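Local coordinates for protein HTP-2 (PDB 4TZM) that binds a closure motif of its partner HTP-3 through a HORMA domain and thereby probably takes part in assembling the meiotic chromosome axis, at residues S38-M42 against L235-A241; E107-V111 against T219-L223. One frame throughout, in Å; residues are numbered along the deposited sequence.

Interaction 1 (S38-M42 against L235-A241)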
loop_
_atom_site.group_PDB
_atom_site.type_symbol
_atom_site.label_atom_id
_atom_site.label_comp_id
_atom_site.label_asym_id
_atom_site.label_seq_id
_atom_site.Cartn_x
_atom_site.Cartn_y
_atom_site.Cartn_z
ATOM N N SER A 38 0.365 14.775 -1.669
ATOM C CA SER A 38 1.317 13.733 -1.291
ATOM C C SER A 38 0.582 12.620 -0.558
ATOM O O SER A 38 0.893 11.432 -0.702
ATOM C CB SER A 38 2.423 14.310 -0.407
ATOM O OG SER A 38 3.158 13.287 0.243
ATOM N N SER A 39 -0.403 13.041 0.229
ATOM C CA SER A 39 -1.236 12.162 1.029
ATOM C C SER A 39 -2.306 11.498 0.164
ATOM O O SER A 39 -2.626 10.320 0.341
ATOM C CB SER A 39 -1.883 12.957 2.162
ATOM O OG SER A 39 -2.473 12.093 3.109
ATOM N N ASN A 40 -2.854 12.261 -0.777
ATOM C CA ASN A 40 -3.803 11.710 -1.732
ATOM C C ASN A 40 -3.145 10.638 -2.573
ATOM O O ASN A 40 -3.793 9.679 -2.992
ATOM C CB ASN A 40 -4.373 12.805 -2.634
ATOM C CG ASN A 40 -5.397 13.663 -1.923
ATOM O OD1 ASN A 40 -6.055 13.204 -0.996
ATOM N ND2 ASN A 40 -5.533 14.916 -2.350
ATOM N N PHE A 41 -1.850 10.796 -2.824
ATOM C CA PHE A 41 -1.154 9.787 -3.593
ATOM C C PHE A 41 -1.047 8.468 -2.821
ATOM O O PHE A 41 -1.221 7.402 -3.399
ATOM C CB PHE A 41 0.244 10.254 -4.007
ATOM C CG PHE A 41 1.043 9.168 -4.649
ATOM C CD1 PHE A 41 0.864 8.865 -5.985
ATOM C CD2 PHE A 41 1.924 8.404 -3.904
ATOM C CE1 PHE A 41 1.571 7.841 -6.576
ATOM C CE2 PHE A 41 2.629 7.381 -4.488
ATOM C CZ PHE A 41 2.454 7.097 -5.827
ATOM N N MET A 42 -0.750 8.537 -1.525
ATOM C CA MET A 42 -0.610 7.320 -0.724
ATOM C C MET A 42 -1.929 6.550 -0.661
ATOM O O MET A 42 -1.942 5.319 -0.673
ATOM C CB MET A 42 -0.131 7.647 0.695
ATOM C CG MET A 42 1.297 8.171 0.789
ATOM S SD MET A 42 2.496 7.108 -0.040
ATOM C CE MET A 42 3.961 7.431 0.924
ATOM N N LEU A 235 7.984 4.170 -1.728
ATOM C CA LEU A 235 7.353 5.338 -2.328
ATOM C C LEU A 235 7.802 6.574 -1.560
ATOM O O LEU A 235 7.853 6.556 -0.329
ATOM C CB LEU A 235 5.823 5.207 -2.307
ATOM C CG LEU A 235 5.200 4.132 -3.205
ATOM C CD1 LEU A 235 3.724 3.909 -2.885
ATOM C CD2 LEU A 235 5.377 4.488 -4.674
ATOM N N ARG A 236 8.156 7.634 -2.279
ATOM C CA ARG A 236 8.587 8.870 -1.636
ATOM C C ARG A 236 7.979 10.076 -2.341
ATOM O O ARG A 236 8.640 10.729 -3.151
ATOM C CB ARG A 236 10.120 8.969 -1.624
ATOM C CG ARG A 236 10.714 10.183 -0.884
ATOM C CD ARG A 236 10.188 10.305 0.539
ATOM N NE ARG A 236 10.994 11.191 1.381
ATOM C CZ ARG A 236 10.682 12.453 1.672
ATOM N NH1 ARG A 236 9.580 13.004 1.181
ATOM N NH2 ARG A 236 11.475 13.167 2.458
ATOM N N PRO A 237 6.699 10.364 -2.054
ATOM C CA PRO A 237 6.130 11.636 -2.506
ATOM C C PRO A 237 6.641 12.797 -1.656
ATOM O O PRO A 237 7.603 12.631 -0.904
ATOM C CB PRO A 237 4.622 11.434 -2.336
ATOM C CG PRO A 237 4.485 10.359 -1.331
ATOM C CD PRO A 237 5.676 9.465 -1.495
ATOM N N GLY A 238 6.002 13.956 -1.777
ATOM C CA GLY A 238 6.466 15.161 -1.116
ATOM C C GLY A 238 6.652 15.089 0.390
ATOM O O GLY A 238 7.640 15.599 0.918
ATOM N N HIS A 239 5.714 14.472 1.100
ATOM C CA HIS A 239 5.721 14.586 2.555
ATOM C C HIS A 239 5.483 13.266 3.268
ATOM O O HIS A 239 5.275 13.235 4.481
ATOM C CB HIS A 239 4.678 15.622 2.988
ATOM C CG HIS A 239 4.908 16.974 2.389
ATOM N ND1 HIS A 239 5.517 17.999 3.076
ATOM C CD2 HIS A 239 4.644 17.453 1.151
ATOM C CE1 HIS A 239 5.603 19.059 2.294
ATOM N NE2 HIS A 239 5.082 18.756 1.120
ATOM N N HIS A 240 5.533 12.176 2.514
ATOM C CA HIS A 240 5.296 10.860 3.077
ATOM C C HIS A 240 6.250 9.849 2.463
ATOM O O HIS A 240 6.822 10.090 1.401
ATOM C CB HIS A 240 3.849 10.415 2.834
ATOM C CG HIS A 240 2.821 11.362 3.367
ATOM N ND1 HIS A 240 2.472 12.524 2.713
ATOM C CD2 HIS A 240 2.071 11.327 4.496
ATOM C CE1 HIS A 240 1.550 13.165 3.414
ATOM N NE2 HIS A 240 1.292 12.456 4.500
ATOM N N ALA A 241 6.422 8.722 3.142
ATOM C CA ALA A 241 7.168 7.602 2.589
ATOM C C ALA A 241 6.493 6.297 2.986
ATOM O O ALA A 241 5.905 6.199 4.062
ATOM C CB ALA A 241 8.622 7.627 3.056
#
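Met-42 lays the methyl end of its side chain over the hairpin turn that follows Leu-235, its CE lying 3.6 Å from Pro-237 CD, 3.5 Å from His-240 CB and 3.5 Å from the carbonyl carbon C of Ala-241. The contact is a worked example of helix-on-sheet packing in the HORMA fold, in which a long helix lies against a mainly antiparallel sheet. Here the first turns of helix 35-56 meet the connection between the antiparallel strands 228-235 and 240-248. One turn up from Ser-38, Phe-41 turns its ring to Leu-235 and Pro-237, with CE2 4.0 Å from Leu-235 CD1 and CD2 4.1 Å from Pro-237 CG; Val-167 and Met-171 of helix 164-185 also touch this ring, as do Trp-24 and Phe-28 from the segment preceding helix 35-56, and together they complete the core around it. Arg-236 points the other way, its guanidinium hydrogen-bonded to the turn itself, with NH1 2.9 Å from Pro-237 O, and making a cation-pi contact with Phe-132 of the sheet. Ser-39 touches the His-240 ring through CB, while its hydroxyl is hydrogen-bonded to Thr-100. The backbones come closest at Ser-38 and Gly-238, whose CA atoms lie 5.3 Å apart. There Ser-38, with chi1 in the t well, reaches into the turn: its OG accepts a hydrogen bond from His-239 N at 2.9 Å and shares another, at 2.7 Å, with His-240 ND1.

Interaction 2 (E107-V111 against T219-L223)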
loop_
_atom_site.group_PDB
_atom_site.type_symbol
_atom_site.label_atom_id
_atom_site.label_comp_id
_atom_site.label_asym_id
_atom_site.label_seq_id
_atom_site.Cartn_x
_atom_site.Cartn_y
_atom_site.Cartn_z
ATOM N N GLU A 107 1.226 1.284 9.904
ATOM C CA GLU A 107 1.346 0.166 8.978
ATOM C C GLU A 107 -0.015 -0.435 8.662
ATOM O O GLU A 107 -0.818 -0.654 9.564
ATOM C CB GLU A 107 2.252 -0.920 9.562
ATOM C CG GLU A 107 2.250 -2.213 8.756
ATOM C CD GLU A 107 3.083 -3.317 9.386
ATOM O OE1 GLU A 107 3.808 -3.046 10.365
ATOM O OE2 GLU A 107 3.010 -4.463 8.896
ATOM N N ILE A 108 -0.283 -0.701 7.387
ATOM C CA ILE A 108 -1.434 -1.525 7.035
ATOM C C ILE A 108 -0.959 -2.792 6.331
ATOM O O ILE A 108 -0.155 -2.739 5.396
ATOM C CB ILE A 108 -2.457 -0.772 6.151
ATOM C CG1 ILE A 108 -3.565 -1.733 5.712
ATOM C CG2 ILE A 108 -1.785 -0.126 4.949
ATOM C CD1 ILE A 108 -4.711 -1.075 4.983
ATOM N N SER A 109 -1.441 -3.937 6.801
ATOM C CA SER A 109 -0.994 -5.214 6.264
ATOM C C SER A 109 -2.144 -6.103 5.815
ATOM O O SER A 109 -3.193 -6.172 6.466
ATOM C CB SER A 109 -0.146 -5.956 7.300
ATOM O OG SER A 109 1.089 -5.297 7.508
ATOM N N LEU A 110 -1.936 -6.762 4.682
ATOM C CA LEU A 110 -2.806 -7.839 4.243
ATOM C C LEU A 110 -2.279 -9.138 4.839
ATOM O O LEU A 110 -1.187 -9.586 4.491
ATOM C CB LEU A 110 -2.855 -7.922 2.719
ATOM C CG LEU A 110 -3.610 -9.135 2.178
ATOM C CD1 LEU A 110 -4.995 -9.209 2.802
ATOM C CD2 LEU A 110 -3.707 -9.087 0.665
ATOM N N VAL A 111 -3.054 -9.735 5.737
ATOM C CA VAL A 111 -2.587 -10.875 6.513
ATOM C C VAL A 111 -3.341 -12.159 6.177
ATOM O O VAL A 111 -4.567 -12.209 6.268
ATOM C CB VAL A 111 -2.715 -10.590 8.023
ATOM C CG1 VAL A 111 -2.415 -11.838 8.834
ATOM C CG2 VAL A 111 -1.795 -9.447 8.422
ATOM N N THR A 219 -3.985 -7.335 19.446
ATOM C CA THR A 219 -3.148 -8.261 18.694
ATOM C C THR A 219 -2.988 -7.820 17.239
ATOM O O THR A 219 -3.964 -7.469 16.572
ATOM C CB THR A 219 -3.719 -9.696 18.728
ATOM O OG1 THR A 219 -5.146 -9.648 18.608
ATOM C CG2 THR A 219 -3.358 -10.385 20.035
ATOM N N PHE A 220 -1.747 -7.841 16.761
ATOM C CA PHE A 220 -1.431 -7.502 15.376
ATOM C C PHE A 220 -1.281 -8.790 14.569
ATOM O O PHE A 220 -2.257 -9.507 14.343
ATOM C CB PHE A 220 -0.147 -6.671 15.309
ATOM C CG PHE A 220 -0.016 -5.834 14.062
ATOM C CD1 PHE A 220 -1.113 -5.576 13.258
ATOM C CD2 PHE A 220 1.214 -5.305 13.696
ATOM C CE1 PHE A 220 -0.987 -4.803 12.116
ATOM C CE2 PHE A 220 1.345 -4.533 12.556
ATOM C CZ PHE A 220 0.244 -4.283 11.766
ATOM N N TYR A 221 -0.055 -9.077 14.141
ATOM C CA TYR A 221 0.272 -10.378 13.564
ATOM C C TYR A 221 1.681 -10.795 13.974
ATOM O O TYR A 221 2.528 -9.952 14.266
ATOM C CB TYR A 221 0.141 -10.362 12.034
ATOM C CG TYR A 221 1.105 -9.436 11.316
ATOM C CD1 TYR A 221 2.401 -9.844 11.011
ATOM C CD2 TYR A 221 0.711 -8.164 10.927
ATOM C CE1 TYR A 221 3.279 -9.002 10.358
ATOM C CE2 TYR A 221 1.583 -7.318 10.269
ATOM C CZ TYR A 221 2.864 -7.742 9.988
ATOM O OH TYR A 221 3.734 -6.900 9.335
ATOM N N THR A 222 1.924 -12.100 13.995
ATOM C CA THR A 222 3.247 -12.625 14.303
ATOM C C THR A 222 3.714 -13.497 13.140
ATOM O O THR A 222 2.897 -14.001 12.369
ATOM C CB THR A 222 3.243 -13.434 15.619
ATOM O OG1 THR A 222 2.574 -12.685 16.641
ATOM C CG2 THR A 222 4.662 -13.751 16.074
ATOM N N LEU A 223 5.026 -13.656 13.003
ATOM C CA LEU A 223 5.592 -14.443 11.920
ATOM C C LEU A 223 6.198 -15.736 12.447
ATOM O O LEU A 223 6.513 -15.839 13.633
ATOM C CB LEU A 223 6.656 -13.633 11.174
ATOM C CG LEU A 223 6.256 -12.239 10.693
ATOM C CD1 LEU A 223 7.453 -11.512 10.099
ATOM C CD2 LEU A 223 5.124 -12.337 9.684
#
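Alternation along a beta strand decides which side chains of 107-111 take part: Glu-107, Ser-109 and Val-111 direct their CA-to-CB bonds toward 219-223, whereas Ile-108 and Leu-110 turn away onto helix 35-56. Glu-107 is extended, with chi1 and chi2 both t, which carries its carboxylate across to the loop. Tyr-221, chi1 in the p well, lays its ring along the row of three residues: Tyr-221 OH donates a 2.6 Å hydrogen bond to Glu-107 OE2, CE2 lies 3.5 Å from Ser-109 OG, and CD2 packs 3.8 Å from Val-111 CG2. Phe-220, chi1 t, starts sideways, yet its ring swings in until CE2 is 3.6 Å from Glu-107 OE1. That ring also meets an aromatic side chain of the bound HTP-3 peptide, the planes nearly parallel, consistent with the C-terminal safety belt that wraps closure motifs in HORMA domains. Between these two segments side chains alone make the contact, with one hydrogen bond; Arg-198 further holds the loop through Phe-220 O. The chemistry implies a buried carboxylate satisfied in two ways, Glu-107 OE2 by a phenolic donor and OE1 by the edge of an aromatic ring.

Overall arrangement
Both contacts are largely buried and involve the same six-stranded sheet, yet they lie on opposite sides of the chain's centre, with their own centres about 22 Å apart and their nearest atoms about 8 Å apart. Interaction 1 is the deeper and larger, joining the start of helix 35-56 to a hairpin end of the sheet; interaction 2 sets a partly exposed loop on strand 105-113. Helix 35-56 links them, since its later residues pack beneath the other face of that strand. Chemistry follows place: apolar packing with a serine-histidine hydrogen bond in the first, a carboxylate hydrogen-bonded to a tyrosine in the second, close to the bound peptide. Along the chain, interaction 2 is nested within the loop that interaction 1 closes.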